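Local atomic coordinates of hypoxanthine-guanine-xanthine phosphoribosyltransferase (Tritrichomonas foetus, PDB entry 1HGX), a protein that salvages purine bases by transferring a phosphoribosyl group from 5-phospho-alpha-D-ribose 1-diphosphate to hypoxanthine, guanine or xanthine, yielding IMP, GMP or XMP. Residues I43-G48 / V98-D103. Numbering follows the deposited sequence.
Sequences ICVLTG and VLVVED. With 5GP (guanosine-5'-monophosphate), chain C.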
loop_
_atom_site.group_PDB
_atom_site.type_symbol
_atom_site.label_atom_id
_atom_site.label_comp_id
_atom_site.label_asym_id
_atom_site.label_seq_id
_atom_site.Cartn_x
_atom_site.Cartn_y
_atom_site.Cartn_z
ATOM N N ILE A 43 2.401 5.897 -9.414
ATOM C CA ILE A 43 2.481 6.623 -8.166
ATOM C C ILE A 43 1.242 6.487 -7.313
ATOM O O ILE A 43 0.135 6.748 -7.767
ATOM C CB ILE A 43 2.726 8.116 -8.428
ATOM C CG1 ILE A 43 4.010 8.296 -9.241
ATOM C CG2 ILE A 43 2.768 8.889 -7.112
ATOM C CD1 ILE A 43 4.237 9.710 -9.672
ATOM N N CYS A 44 1.432 6.073 -6.072
ATOM C CA CYS A 44 0.321 5.954 -5.154
ATOM C C CYS A 44 0.387 7.148 -4.194
ATOM O O CYS A 44 1.436 7.411 -3.578
ATOM C CB CYS A 44 0.424 4.653 -4.358
ATOM S SG CYS A 44 -0.765 4.506 -3.014
ATOM N N VAL A 45 -0.701 7.905 -4.108
ATOM C CA VAL A 45 -0.751 9.037 -3.187
ATOM C C VAL A 45 -1.275 8.462 -1.863
ATOM O O VAL A 45 -2.464 8.147 -1.722
ATOM C CB VAL A 45 -1.671 10.166 -3.714
ATOM C CG1 VAL A 45 -1.677 11.341 -2.728
ATOM C CG2 VAL A 45 -1.213 10.625 -5.126
ATOM N N LEU A 46 -0.358 8.269 -0.920
ATOM C CA LEU A 46 -0.679 7.691 0.386
ATOM C C LEU A 46 -1.448 8.680 1.243
ATOM O O LEU A 46 -1.278 9.885 1.074
ATOM C CB LEU A 46 0.602 7.285 1.098
ATOM C CG LEU A 46 1.416 6.199 0.402
ATOM C CD1 LEU A 46 2.825 6.195 0.954
ATOM C CD2 LEU A 46 0.744 4.855 0.585
ATOM N N THR A 47 -2.304 8.207 2.148
ATOM C CA THR A 47 -2.563 6.795 2.415
ATOM C C THR A 47 -3.832 6.261 1.762
ATOM O O THR A 47 -3.861 5.126 1.299
ATOM C CB THR A 47 -2.721 6.569 3.953
ATOM O OG1 THR A 47 -1.487 6.859 4.610
ATOM C CG2 THR A 47 -3.155 5.149 4.283
ATOM N N GLY A 48 -4.886 7.074 1.772
ATOM C CA GLY A 48 -6.179 6.670 1.235
ATOM C C GLY A 48 -6.240 5.825 -0.023
ATOM O O GLY A 48 -7.029 4.883 -0.106
ATOM N N VAL A 98 4.151 8.061 -16.621
ATOM C CA VAL A 98 3.699 8.137 -15.234
ATOM C C VAL A 98 2.192 8.155 -15.052
ATOM O O VAL A 98 1.477 8.895 -15.740
ATOM C CB VAL A 98 4.241 9.441 -14.559
ATOM C CG1 VAL A 98 3.770 9.559 -13.117
ATOM C CG2 VAL A 98 5.757 9.502 -14.634
ATOM N N LEU A 99 1.725 7.358 -14.096
ATOM C CA LEU A 99 0.307 7.319 -13.748
ATOM C C LEU A 99 0.184 7.686 -12.266
ATOM O O LEU A 99 0.918 7.158 -11.422
ATOM C CB LEU A 99 -0.294 5.931 -13.962
ATOM C CG LEU A 99 -1.777 5.837 -13.573
ATOM C CD1 LEU A 99 -2.630 6.629 -14.554
ATOM C CD2 LEU A 99 -2.225 4.392 -13.539
ATOM N N VAL A 100 -0.713 8.616 -11.959
ATOM C CA VAL A 100 -0.937 9.030 -10.582
ATOM C C VAL A 100 -2.207 8.336 -10.112
ATOM O O VAL A 100 -3.254 8.452 -10.758
ATOM C CB VAL A 100 -1.110 10.572 -10.475
ATOM C CG1 VAL A 100 -1.417 10.976 -9.043
ATOM C CG2 VAL A 100 0.168 11.274 -10.948
ATOM N N VAL A 101 -2.103 7.582 -9.024
ATOM C CA VAL A 101 -3.246 6.859 -8.464
ATOM C C VAL A 101 -3.695 7.553 -7.188
ATOM O O VAL A 101 -2.989 7.549 -6.166
ATOM C CB VAL A 101 -2.913 5.370 -8.194
ATOM C CG1 VAL A 101 -4.156 4.644 -7.667
ATOM C CG2 VAL A 101 -2.419 4.695 -9.486
ATOM N N GLU A 102 -4.886 8.134 -7.259
ATOM C CA GLU A 102 -5.468 8.898 -6.164
ATOM C C GLU A 102 -6.773 8.272 -5.659
ATOM O O GLU A 102 -7.382 7.444 -6.343
ATOM C CB GLU A 102 -5.707 10.344 -6.656
ATOM C CG GLU A 102 -6.379 11.296 -5.662
ATOM C CD GLU A 102 -5.546 11.568 -4.406
ATOM O OE1 GLU A 102 -5.315 10.639 -3.603
ATOM O OE2 GLU A 102 -5.141 12.729 -4.208
ATOM N N ASP A 103 -7.172 8.640 -4.441
ATOM C CA ASP A 103 -8.401 8.124 -3.856
ATOM C C ASP A 103 -9.670 8.880 -4.270
ATOM O O ASP A 103 -10.611 8.274 -4.782
ATOM C CB ASP A 103 -8.295 7.964 -2.315
ATOM C CG ASP A 103 -7.793 9.228 -1.577
ATOM O OD1 ASP A 103 -7.734 10.339 -2.143
ATOM O OD2 ASP A 103 -7.462 9.090 -0.381
HETATM P P 5GP C . -9.312 18.513 -3.202
HETATM O O1P 5GP C . -9.666 17.846 -4.473
HETATM O O2P 5GP C . -7.973 19.105 -3.227
HETATM O O3P 5GP C . -10.385 19.424 -2.763
HETATM O "O5'" 5GP C . -9.409 17.404 -2.110
HETATM C "C5'" 5GP C . -9.015 16.048 -2.271
HETATM C "C4'" 5GP C . -8.334 15.626 -1.032
HETATM O "O4'" 5GP C . -9.201 15.599 0.115
HETATM C "C3'" 5GP C . -7.762 14.249 -1.164
HETATM O "O3'" 5GP C . -6.667 14.215 -0.254
HETATM C "C2'" 5GP C . -8.878 13.450 -0.613
HETATM O "O2'" 5GP C . -8.392 12.204 -0.138
HETATM C "C1'" 5GP C . -9.479 14.266 0.532
HETATM N N9 5GP C . -10.980 14.076 0.572
HETATM C C8 5GP C . -11.909 14.708 -0.241
HETATM N N7 5GP C . -13.145 14.322 -0.047
HETATM C C5 5GP C . -13.064 13.348 0.951
HETATM C C6 5GP C . -14.091 12.497 1.472
HETATM O O6 5GP C . -15.301 12.566 1.260
HETATM N N1 5GP C . -13.594 11.505 2.306
HETATM C C2 5GP C . -12.249 11.348 2.627
HETATM N N2 5GP C . -11.950 10.419 3.538
HETATM N N3 5GP C . -11.273 12.170 2.167
HETATM C C4 5GP C . -11.740 13.137 1.303
HETATM O O HOH W 1 -4.688 9.900 -1.004
#
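Ile43 and Cys44 pair in parallel with Val100 and Val101 in the central sheet of a type I phosphoribosyltransferase fold, and their strands lead directly to the GMP site at the C-terminal ends of the sheet. The neighbouring parallel strands of 43-45 and 98-102 are joined by a ladder of three bonds: Ile43 N gives its hydrogen to Leu99 O at 2.8 Å, Val101 N to Ile43 O at 2.7 Å, and Val45 N to Val101 O. Ile43, Val45, Val98 and Val100 pack on one face of the sheet, where helix 109-119 lies over Val45 and Val100. With CG1 beside its own backbone N (chi1 -58°), Ile43 carries CD1 along the strand to CG1 of Val98; at 3.5 Å this methyl pair is tighter than usual. Val45 CG2 meets Val100 CG1 more easily, at 3.9 Å, while its CB and CG1 lie against the carboxylate of Glu102.

Beyond the ladder the chains part. The 43-45 strand runs into a loop with a cis peptide before Thr47, whose hydroxyl is hydrogen-bonded to Tyr68 of the second subunit. Just past the last bond, a water is hydrogen-bonded to both Val45 O and Glu102 OE1. The Glu102 chain, bent at chi2 (64°), folds back so that OE1 also accepts the amide hydrogen of Asp103 through its anti lone pair, a second grip that helps fix the carboxylate.

Glu102 and Asp103 begin the GMP-binding segment. Asp103 packs closely on Gly48, which has no side chain, and OD2 comes within 3.2 Å of Gly48 CA. The other oxygen faces the nucleotide: the ribose O2' of GMP donates a hydrogen bond to Asp103 OD1 at 2.8 Å.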